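Local structure of streptomycin 3''-adenylyltransferase (Enterococcus faecalis, 6SXJ) at residues N7-Q11 with L82-E86; M95-H100 with P155-D161; S128-I132 with D161-I166; L188-I192 with L248-L252. The protein transfers the AMP group of ATP to the 9-hydroxyl of spectinomycin with release of diphosphate, giving resistance to this antibiotic but not to streptomycin. All blocks are in the same frame, centred on the assembly; numbering follows the deposited sequence.

Contact 1: residues N7-Q11 with L82-E86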
# COMPACT_ATOMS: atom_id res chain seq x y z
N ASN A 7 7.62 8.35 18.73
CA ASN A 7 6.18 8.26 18.84
C ASN A 7 5.53 8.37 17.46
O ASN A 7 6.15 8.77 16.46
CB ASN A 7 5.61 9.37 19.75
CG ASN A 7 6.00 10.74 19.24
OD1 ASN A 7 6.91 10.79 18.46
ND2 ASN A 7 5.33 11.82 19.65
N THR A 8 4.23 8.08 17.41
CA THR A 8 3.53 8.27 16.15
C THR A 8 3.64 9.71 15.66
O THR A 8 3.76 9.97 14.45
CB THR A 8 2.06 7.88 16.30
OG1 THR A 8 1.92 6.48 16.57
CG2 THR A 8 1.30 8.22 15.01
N TYR A 9 3.62 10.67 16.59
CA TYR A 9 3.61 12.08 16.22
C TYR A 9 4.96 12.51 15.68
O TYR A 9 5.03 13.27 14.70
CB TYR A 9 3.20 12.94 17.42
CG TYR A 9 3.36 14.42 17.14
CD1 TYR A 9 2.33 15.16 16.55
CD2 TYR A 9 4.53 15.09 17.47
CE1 TYR A 9 2.48 16.51 16.29
CE2 TYR A 9 4.69 16.45 17.22
CZ TYR A 9 3.65 17.15 16.63
OH TYR A 9 3.81 18.49 16.37
N GLU A 10 6.06 12.05 16.29
CA GLU A 10 7.38 12.42 15.77
C GLU A 10 7.65 11.70 14.44
O GLU A 10 8.31 12.25 13.56
CB GLU A 10 8.49 12.10 16.77
CG GLU A 10 8.56 12.96 18.03
CD GLU A 10 9.37 12.27 19.14
OE1 GLU A 10 9.12 11.08 19.43
OE2 GLU A 10 10.26 12.92 19.73
N GLN A 11 7.18 10.46 14.31
CA GLN A 11 7.32 9.73 13.05
C GLN A 11 6.80 10.58 11.90
O GLN A 11 7.53 10.88 10.94
CB GLN A 11 6.56 8.41 13.10
CG GLN A 11 7.31 7.28 13.80
CD GLN A 11 6.85 5.93 13.35
OE1 GLN A 11 5.86 5.40 13.86
NE2 GLN A 11 7.58 5.35 12.36
N LEU A 82 7.41 1.20 16.88
CA LEU A 82 7.32 2.06 15.72
C LEU A 82 6.30 1.51 14.72
O LEU A 82 5.88 0.35 14.79
CB LEU A 82 8.67 2.18 15.04
CG LEU A 82 9.69 3.21 15.51
CD1 LEU A 82 10.96 3.02 14.65
CD2 LEU A 82 9.17 4.61 15.42
N ARG A 83 5.89 2.37 13.79
CA ARG A 83 5.03 1.96 12.69
C ARG A 83 5.85 1.85 11.41
O ARG A 83 6.90 2.48 11.26
CB ARG A 83 3.90 2.97 12.48
CG ARG A 83 3.19 3.38 13.78
CD ARG A 83 2.23 4.53 13.55
NE ARG A 83 1.37 4.81 14.70
CZ ARG A 83 0.19 4.24 14.92
NH1 ARG A 83 -0.28 3.35 14.06
NH2 ARG A 83 -0.52 4.56 15.99
N TYR A 84 5.37 1.04 10.47
CA TYR A 84 5.97 1.01 9.15
C TYR A 84 5.66 2.32 8.43
O TYR A 84 4.52 2.80 8.46
CB TYR A 84 5.43 -0.15 8.31
CG TYR A 84 5.88 -1.52 8.75
CD1 TYR A 84 7.22 -1.87 8.75
CD2 TYR A 84 4.95 -2.48 9.13
CE1 TYR A 84 7.62 -3.13 9.14
CE2 TYR A 84 5.34 -3.73 9.52
CZ TYR A 84 6.68 -4.06 9.52
OH TYR A 84 7.06 -5.33 9.92
N ILE A 85 6.66 2.89 7.78
CA ILE A 85 6.46 4.00 6.86
C ILE A 85 6.50 3.47 5.43
O ILE A 85 7.45 2.79 5.03
CB ILE A 85 7.53 5.09 7.06
CG1 ILE A 85 7.34 5.78 8.43
CG2 ILE A 85 7.44 6.13 5.96
CD1 ILE A 85 8.47 6.67 8.77
N GLU A 86 5.47 3.80 4.65
CA GLU A 86 5.43 3.56 3.22
C GLU A 86 5.22 4.91 2.56
O GLU A 86 4.31 5.65 2.94
CB GLU A 86 4.30 2.60 2.88
CG GLU A 86 4.55 1.69 1.70
CD GLU A 86 3.49 0.62 1.62
OE1 GLU A 86 3.48 -0.28 2.50
OE2 GLU A 86 2.64 0.69 0.72
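Thr8 and Gln11, on the first turn of helix 8-23, make a largely polar contact with Arg83, in the extended chain that leads into strand 85-91. Gln11 carries most of it. Its CG lies anti to the carbonyl carbon (chi1 -81°) and the chain beyond is extended, which takes the amide across to the Arg83 backbone. There OE1 accepts from Arg83 N at 3.0 Å, while NE2 gives a nearly straight bond to Arg83 O (3.1 Å, 176°). A primary amide suits this place because it offers a donor and an acceptor to one peptide residue, much as a neighbouring strand would. NE2 also bonds Ile72 O. Leu82 CD2 lies 3.4 Å from Gln11 CD, and Ile85 CD1 comes to 3.9 Å from NE2, so apolar groups flank the amide. The Arg83 side chain runs out to Thr8, whose OG1 lies at the guanidinium edge, exactly in its plane. It takes a short bond from NE (2.6 Å) and a weak one from NH2 (3.2 Å). NH1 bonds the carbonyls of Lys42 and Ser45, so the guanidinium is held on two sides. Asn7 and Glu10 form a capping box at the helix start, although the position of Asn7 OD1 is doubtful. The arrangement places the N-terminal helix against the mixed sheet of the nucleotidyltransferase fold.

Contact 2: residues M95-H100 with P155-D161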
# COMPACT_ATOMS: atom_id res chain seq x y z
N MET A 95 1.07 12.22 -14.64
CA MET A 95 -0.24 11.61 -14.51
C MET A 95 -1.24 12.09 -15.56
O MET A 95 -2.34 11.53 -15.65
CB MET A 95 -0.82 11.87 -13.12
CG MET A 95 0.17 11.78 -11.96
SD MET A 95 1.30 10.37 -11.95
CE MET A 95 0.15 9.01 -11.81
N VAL A 96 -0.86 13.04 -16.41
CA VAL A 96 -1.75 13.60 -17.43
C VAL A 96 -1.09 13.37 -18.79
O VAL A 96 0.09 13.65 -18.95
CB VAL A 96 -2.00 15.10 -17.22
CG1 VAL A 96 -2.69 15.36 -15.88
CG2 VAL A 96 -0.70 15.89 -17.31
N PRO A 97 -1.83 12.85 -19.79
CA PRO A 97 -3.19 12.30 -19.65
C PRO A 97 -3.16 11.02 -18.83
O PRO A 97 -2.15 10.31 -18.87
CB PRO A 97 -3.63 12.05 -21.10
CG PRO A 97 -2.36 11.90 -21.87
CD PRO A 97 -1.32 12.74 -21.17
N TRP A 98 -4.23 10.72 -18.10
CA TRP A 98 -4.21 9.53 -17.25
C TRP A 98 -3.95 8.29 -18.10
O TRP A 98 -4.52 8.12 -19.18
CB TRP A 98 -5.53 9.37 -16.50
CG TRP A 98 -5.59 8.06 -15.77
CD1 TRP A 98 -6.37 6.99 -16.08
CD2 TRP A 98 -4.82 7.67 -14.63
NE1 TRP A 98 -6.14 5.96 -15.20
CE2 TRP A 98 -5.19 6.36 -14.30
CE3 TRP A 98 -3.85 8.31 -13.85
CZ2 TRP A 98 -4.63 5.67 -13.21
CZ3 TRP A 98 -3.29 7.63 -12.78
CH2 TRP A 98 -3.69 6.32 -12.47
N ASN A 99 -3.08 7.41 -17.60
CA ASN A 99 -2.75 6.18 -18.31
C ASN A 99 -2.47 5.09 -17.30
O ASN A 99 -1.60 5.24 -16.44
CB ASN A 99 -1.54 6.37 -19.23
CG ASN A 99 -1.07 5.07 -19.85
OD1 ASN A 99 -0.22 4.37 -19.29
ND2 ASN A 99 -1.62 4.73 -21.01
N HIS A 100 -3.21 3.99 -17.40
CA HIS A 100 -2.92 2.83 -16.56
C HIS A 100 -2.01 1.86 -17.31
O HIS A 100 -2.30 1.51 -18.46
CB HIS A 100 -4.21 2.12 -16.16
CG HIS A 100 -3.99 0.87 -15.39
ND1 HIS A 100 -3.65 0.86 -14.05
CD2 HIS A 100 -4.04 -0.43 -15.76
CE1 HIS A 100 -3.51 -0.38 -13.64
NE2 HIS A 100 -3.74 -1.19 -14.65
N PRO A 155 -5.78 13.80 -12.25
CA PRO A 155 -6.95 13.69 -13.13
C PRO A 155 -7.96 12.70 -12.58
O PRO A 155 -7.67 11.89 -11.70
CB PRO A 155 -6.35 13.20 -14.46
CG PRO A 155 -5.13 12.41 -14.05
CD PRO A 155 -4.59 13.12 -12.82
N ASP A 156 -9.18 12.78 -13.13
CA ASP A 156 -10.17 11.75 -12.84
C ASP A 156 -9.60 10.40 -13.23
O ASP A 156 -9.03 10.25 -14.32
CB ASP A 156 -11.47 12.04 -13.59
CG ASP A 156 -12.10 13.36 -13.17
OD1 ASP A 156 -11.60 13.99 -12.21
OD2 ASP A 156 -13.11 13.76 -13.80
N ILE A 157 -9.71 9.42 -12.35
CA ILE A 157 -9.19 8.09 -12.60
C ILE A 157 -10.38 7.16 -12.84
O ILE A 157 -11.17 6.93 -11.91
CB ILE A 157 -8.31 7.58 -11.46
CG1 ILE A 157 -7.23 8.61 -11.12
CG2 ILE A 157 -7.66 6.25 -11.84
CD1 ILE A 157 -6.39 8.25 -9.91
N PRO A 158 -10.56 6.62 -14.04
CA PRO A 158 -11.71 5.74 -14.29
C PRO A 158 -11.65 4.52 -13.39
O PRO A 158 -10.60 3.88 -13.26
CB PRO A 158 -11.57 5.37 -15.77
CG PRO A 158 -10.10 5.49 -16.05
CD PRO A 158 -9.63 6.64 -15.18
N PHE A 159 -12.78 4.20 -12.76
CA PHE A 159 -12.82 2.99 -11.94
C PHE A 159 -12.54 1.74 -12.76
O PHE A 159 -12.11 0.73 -12.21
CB PHE A 159 -14.17 2.87 -11.26
CG PHE A 159 -14.27 1.68 -10.35
CD1 PHE A 159 -14.89 0.52 -10.78
CD2 PHE A 159 -13.75 1.73 -9.07
CE1 PHE A 159 -14.99 -0.57 -9.95
CE2 PHE A 159 -13.85 0.63 -8.23
CZ PHE A 159 -14.47 -0.51 -8.67
N SER A 160 -12.78 1.79 -14.08
CA SER A 160 -12.44 0.66 -14.92
C SER A 160 -10.95 0.34 -14.83
O SER A 160 -10.56 -0.83 -14.81
CB SER A 160 -12.84 0.95 -16.37
OG SER A 160 -11.96 1.86 -16.99
N ASP A 161 -10.11 1.38 -14.76
CA ASP A 161 -8.68 1.15 -14.60
C ASP A 161 -8.37 0.56 -13.23
O ASP A 161 -7.43 -0.23 -13.09
CB ASP A 161 -7.90 2.45 -14.79
CG ASP A 161 -7.66 2.78 -16.24
OD1 ASP A 161 -7.61 3.97 -16.58
OD2 ASP A 161 -7.52 1.84 -17.05
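The indole of Trp98 meets Asp161 at its edge and Ile157 over one face. NE1 gives a short but bent hydrogen bond to Asp161 OD1 (2.8 Å, 136°); the acceptor lies close to the ring plane, but the indole nitrogen stands above the carboxylate plane. Ile157 covers the six-membered ring: CG1 sits 4.2 Å from the ring centroid, almost on the normal, in a CH-pi contact, and CG2 comes to 3.4 Å from CZ2. A branched aliphatic chain suits this place because it spreads over a flat ring. Pro158 CD approaches Trp98 CD1 obliquely at 3.4 Å, and Pro155 CG rests 3.9 Å from Trp98 CB. Met95 CB packs 4.0 Å from Pro155 CD, and the peptide bond before Pro97 is cis, turning the loop just ahead of Trp98. With CG anti to the backbone N (chi1 172°), the tryptophan ring is carried away from its own loop and over the other segment. The loop between strands 85-91 and 103-108 of the nucleotidyltransferase domain is thereby tied to the start of helix 159-173 in the helical C-terminal region, with Pro158 at the N-cap position. His100 packs next to the tryptophan's partner: its CB lies 3.4 Å from Asp161 OD2, and Asp161 O stands 3.9 Å above the centre of the imidazole. Farther out, His100 ND1 is hydrogen-bonded to Thr131 OG1, which helps to fix the rotation of that ring, and Asp161 OD2 forms a salt bridge with Arg164, so the two carboxylate oxygens have separate partners.

Contact 3: residues S128-I132 with D161-I166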
# COMPACT_ATOMS: atom_id res chain seq x y z
N SER A 128 1.04 -0.81 -11.63
CA SER A 128 -0.40 -0.95 -11.73
C SER A 128 -1.08 -0.79 -10.37
O SER A 128 -2.22 -0.32 -10.30
CB SER A 128 -0.75 -2.31 -12.34
OG SER A 128 -1.97 -2.80 -11.81
N ASP A 129 -0.39 -1.17 -9.29
CA ASP A 129 -1.00 -1.07 -7.97
C ASP A 129 -1.20 0.39 -7.56
O ASP A 129 -2.10 0.70 -6.78
CB ASP A 129 -0.14 -1.79 -6.94
CG ASP A 129 -0.40 -3.28 -6.92
OD1 ASP A 129 -1.55 -3.69 -7.18
OD2 ASP A 129 0.55 -4.05 -6.64
N LEU A 130 -0.36 1.29 -8.07
CA LEU A 130 -0.49 2.70 -7.74
C LEU A 130 -1.82 3.27 -8.21
O LEU A 130 -2.29 4.28 -7.67
CB LEU A 130 0.67 3.49 -8.36
CG LEU A 130 0.66 5.00 -8.16
CD1 LEU A 130 0.77 5.38 -6.69
CD2 LEU A 130 1.81 5.60 -8.96
N THR A 131 -2.45 2.65 -9.21
CA THR A 131 -3.77 3.11 -9.62
C THR A 131 -4.80 2.93 -8.51
O THR A 131 -5.73 3.73 -8.38
CB THR A 131 -4.22 2.37 -10.88
OG1 THR A 131 -3.45 2.83 -12.00
CG2 THR A 131 -5.70 2.63 -11.16
N ILE A 132 -4.66 1.87 -7.71
CA ILE A 132 -5.57 1.66 -6.59
C ILE A 132 -5.25 2.62 -5.46
O ILE A 132 -6.15 3.07 -4.73
CB ILE A 132 -5.49 0.20 -6.13
CG1 ILE A 132 -5.61 -0.74 -7.33
CG2 ILE A 132 -6.57 -0.11 -5.12
CD1 ILE A 132 -5.24 -2.18 -7.02
N ASP A 161 -10.11 1.38 -14.76
CA ASP A 161 -8.68 1.15 -14.60
C ASP A 161 -8.37 0.56 -13.23
O ASP A 161 -7.43 -0.23 -13.09
CB ASP A 161 -7.90 2.45 -14.79
CG ASP A 161 -7.66 2.78 -16.24
OD1 ASP A 161 -7.61 3.97 -16.58
OD2 ASP A 161 -7.52 1.84 -17.05
N VAL A 162 -9.16 0.91 -12.21
CA VAL A 162 -8.99 0.29 -10.90
C VAL A 162 -9.33 -1.20 -10.98
O VAL A 162 -8.67 -2.05 -10.37
CB VAL A 162 -9.86 1.01 -9.85
CG1 VAL A 162 -9.89 0.20 -8.58
CG2 VAL A 162 -9.33 2.43 -9.60
N ARG A 163 -10.34 -1.53 -11.75
CA ARG A 163 -10.65 -2.94 -11.97
C ARG A 163 -9.51 -3.65 -12.69
O ARG A 163 -9.05 -4.72 -12.28
CB ARG A 163 -11.94 -3.03 -12.76
CG ARG A 163 -13.19 -2.50 -12.05
CD ARG A 163 -14.44 -3.25 -12.54
NE ARG A 163 -15.58 -2.99 -11.67
CZ ARG A 163 -16.83 -2.97 -12.07
NH1 ARG A 163 -17.11 -3.21 -13.34
NH2 ARG A 163 -17.80 -2.69 -11.21
N ARG A 164 -9.10 -3.12 -13.82
CA ARG A 164 -7.95 -3.70 -14.46
C ARG A 164 -6.79 -3.86 -13.50
O ARG A 164 -5.98 -4.78 -13.66
CB ARG A 164 -7.52 -2.81 -15.62
CG ARG A 164 -6.39 -3.39 -16.49
CD ARG A 164 -6.59 -3.11 -18.01
NE ARG A 164 -6.82 -1.69 -18.27
CZ ARG A 164 -5.91 -0.90 -18.82
NH1 ARG A 164 -4.74 -1.38 -19.19
NH2 ARG A 164 -6.19 0.38 -19.00
N ALA A 165 -6.63 -2.92 -12.57
CA ALA A 165 -5.54 -2.97 -11.60
C ALA A 165 -5.68 -4.17 -10.67
O ALA A 165 -4.74 -4.95 -10.48
CB ALA A 165 -5.49 -1.66 -10.81
N ILE A 166 -6.87 -4.33 -10.07
CA ILE A 166 -7.07 -5.41 -9.11
C ILE A 166 -6.88 -6.77 -9.77
O ILE A 166 -6.24 -7.67 -9.22
CB ILE A 166 -8.45 -5.28 -8.45
CG1 ILE A 166 -8.46 -4.16 -7.42
CG2 ILE A 166 -8.86 -6.61 -7.82
CD1 ILE A 166 -9.82 -3.85 -6.85
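Ser128 and Ala165 bring two chain segments close together, their CA atoms 5.5 Å apart, in a helix-to-helix packing that sets residues 128-132, which run into helix 130-139, against helix 159-173 of the C-terminal helical region. Small residues make this closeness possible. Ser128 OG rests against Ala165 CA at 3.6 Å, and Ser128 O lies 3.6 Å from Ala165 CB, so the methyl rests on a carbonyl as well as on side chains. The CB of Leu130 is directed away from the interface, and its side chain instead reaches Thr88 and Ile90 of strand 85-91; the helix is therefore packed between the sheet and helix 159-173. Thr131 turns its two branches to different uses. CG2, anti to the backbone N, packs 4.0 Å from Val162 CG2 and also touches Asp161 O, while OG1 is hydrogen-bonded to His100 ND1. Threonine fits here because one short side chain supplies both the methyl for the helix and the hydroxyl for the histidine. Ile132 closes the segment. Ile132 CA is 5.7 Å from Val162 CA. The side chain has CG1 anti to the carbonyl carbon (chi1 -49°), which brings CG1 to 3.6 Å from Ala165 CB and leads the chain on toward Ile166. Ile166 also touches Met191 of helix 181-196. The two isoleucine chains cross at about a right angle, with Ile132 CD1 3.8 Å from Ile166 CG1.

Contact 4: residues L188-I192 with L248-L252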
# COMPACT_ATOMS: atom_id res chain seq x y z
N LEU A 188 -6.80 -10.74 -1.42
CA LEU A 188 -7.91 -11.16 -2.26
C LEU A 188 -9.25 -10.84 -1.60
O LEU A 188 -10.19 -10.42 -2.27
CB LEU A 188 -7.81 -12.66 -2.55
CG LEU A 188 -6.75 -13.12 -3.56
CD1 LEU A 188 -6.62 -14.63 -3.48
CD2 LEU A 188 -7.09 -12.68 -4.95
N CYS A 189 -9.35 -11.04 -0.28
CA CYS A 189 -10.57 -10.67 0.42
C CYS A 189 -10.82 -9.17 0.31
O CYS A 189 -11.93 -8.74 -0.02
CB CYS A 189 -10.48 -11.10 1.89
SG CYS A 189 -10.57 -12.88 2.15
N ARG A 190 -9.80 -8.36 0.60
CA ARG A 190 -9.89 -6.93 0.33
C ARG A 190 -10.26 -6.69 -1.14
O ARG A 190 -11.17 -5.92 -1.44
CB ARG A 190 -8.56 -6.25 0.67
CG ARG A 190 -8.61 -4.73 0.69
CD ARG A 190 -7.22 -4.10 0.78
NE ARG A 190 -6.42 -4.31 -0.43
CZ ARG A 190 -6.62 -3.71 -1.60
NH1 ARG A 190 -7.62 -2.84 -1.74
NH2 ARG A 190 -5.82 -3.97 -2.63
N MET A 191 -9.57 -7.39 -2.05
CA MET A 191 -9.80 -7.21 -3.48
C MET A 191 -11.26 -7.41 -3.84
O MET A 191 -11.81 -6.70 -4.70
CB MET A 191 -8.96 -8.20 -4.27
CG MET A 191 -7.50 -7.85 -4.44
SD MET A 191 -6.79 -8.93 -5.67
CE MET A 191 -5.23 -8.14 -6.02
N ILE A 192 -11.92 -8.38 -3.21
CA ILE A 192 -13.29 -8.74 -3.56
C ILE A 192 -14.25 -7.64 -3.11
O ILE A 192 -15.12 -7.20 -3.87
CB ILE A 192 -13.66 -10.11 -2.97
CG1 ILE A 192 -13.00 -11.22 -3.79
CG2 ILE A 192 -15.17 -10.27 -2.93
CD1 ILE A 192 -12.95 -12.55 -3.07
N LEU A 248 -11.24 -17.84 -3.67
CA LEU A 248 -11.29 -16.38 -3.67
C LEU A 248 -11.06 -15.81 -5.06
O LEU A 248 -11.70 -14.83 -5.45
CB LEU A 248 -10.25 -15.83 -2.69
CG LEU A 248 -10.51 -16.18 -1.23
CD1 LEU A 248 -9.36 -15.75 -0.34
CD2 LEU A 248 -11.82 -15.54 -0.81
N ASN A 249 -10.14 -16.41 -5.82
CA ASN A 249 -9.86 -15.92 -7.16
C ASN A 249 -11.08 -16.08 -8.07
O ASN A 249 -11.49 -15.14 -8.76
CB ASN A 249 -8.65 -16.66 -7.74
CG ASN A 249 -8.15 -16.04 -9.03
OD1 ASN A 249 -7.98 -14.82 -9.11
ND2 ASN A 249 -7.93 -16.86 -10.04
N ASN A 250 -11.67 -17.28 -8.08
CA ASN A 250 -12.86 -17.49 -8.91
C ASN A 250 -14.00 -16.57 -8.47
O ASN A 250 -14.62 -15.91 -9.30
CB ASN A 250 -13.27 -18.96 -8.86
CG ASN A 250 -12.35 -19.85 -9.68
OD1 ASN A 250 -11.82 -20.85 -9.19
ND2 ASN A 250 -12.14 -19.49 -10.95
N ARG A 251 -14.27 -16.51 -7.16
CA ARG A 251 -15.24 -15.55 -6.65
C ARG A 251 -14.95 -14.14 -7.18
O ARG A 251 -15.86 -13.42 -7.58
CB ARG A 251 -15.21 -15.56 -5.13
CG ARG A 251 -16.35 -14.83 -4.43
CD ARG A 251 -15.99 -14.66 -2.95
NE ARG A 251 -17.14 -14.68 -2.06
CZ ARG A 251 -18.06 -13.73 -2.00
NH1 ARG A 251 -17.98 -12.68 -2.82
NH2 ARG A 251 -19.06 -13.82 -1.15
N LEU A 252 -13.67 -13.76 -7.20
CA LEU A 252 -13.30 -12.44 -7.69
C LEU A 252 -13.51 -12.33 -9.20
O LEU A 252 -14.00 -11.30 -9.69
CB LEU A 252 -11.84 -12.15 -7.33
CG LEU A 252 -11.17 -10.89 -7.88
CD1 LEU A 252 -11.90 -9.63 -7.47
CD2 LEU A 252 -9.71 -10.85 -7.41
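Ile192 reaches from helix 181-196 to three residues of helix 241-253: Leu248, Arg251 and Leu252. From its CB two branches part. CG2, anti to the backbone N, lies 3.7 Å from Arg251 NH1; the NE of that arginine is hydrogen-bonded to Tyr247 OH. CG1, beside the backbone N (chi1 -76°), packs 3.8 Å from Leu252 CB. At the tip, CD1 comes 3.5 Å from Leu248 O, touches Arg251 CD and lies 3.9 Å from Leu248 CD2. A beta-branched chain suits this spot because its two arms serve different neighbours. The helices run nearly parallel here, 15° apart with axes 9.8 Å apart, as neighbours in the all-helical C-terminal bundle. Such a small angle keeps them side by side, and the layer of Leu188 with Leu248 is followed one turn later by that of Ile192 with Leu252. Leu188 CD1 packs on Leu248 CB at 3.9 Å, while its other methyl, CD2, touches Leu252 CD2. Cys189 SG meets Leu248 CD1 beside Ile222 of helix 216-229. Met191, flexible and unbranched, brings SD to 3.9 Å from Leu252 CD2 and packs its side chain on Ser169 and Ser170 of helix 159-173.

From the N terminus, contact 1 closes first: 82-86 returns to 7-11 after 70 intervening residues, which include strands 27-33 and 47-53. Contacts 2 and 3 come next and cross: 128-132 lies between 95-100 and 155-161, and its partner 161-166 runs on beyond 155-161, so the segments alternate. They share Asp161 and touch again where His100 CE1 lies 3.4 Å from Ser128 OG, joining the strand-connecting loop, helix 130-139 and helix 159-173. Contact 4 follows in series, closing 188-192 on 248-252 within the C-terminal helices; Ile166 O of contact 3 lies 3.4 Å from Met191 CE of contact 4. Contact 1 is remote, its centre about 27 Å from that of contact 3.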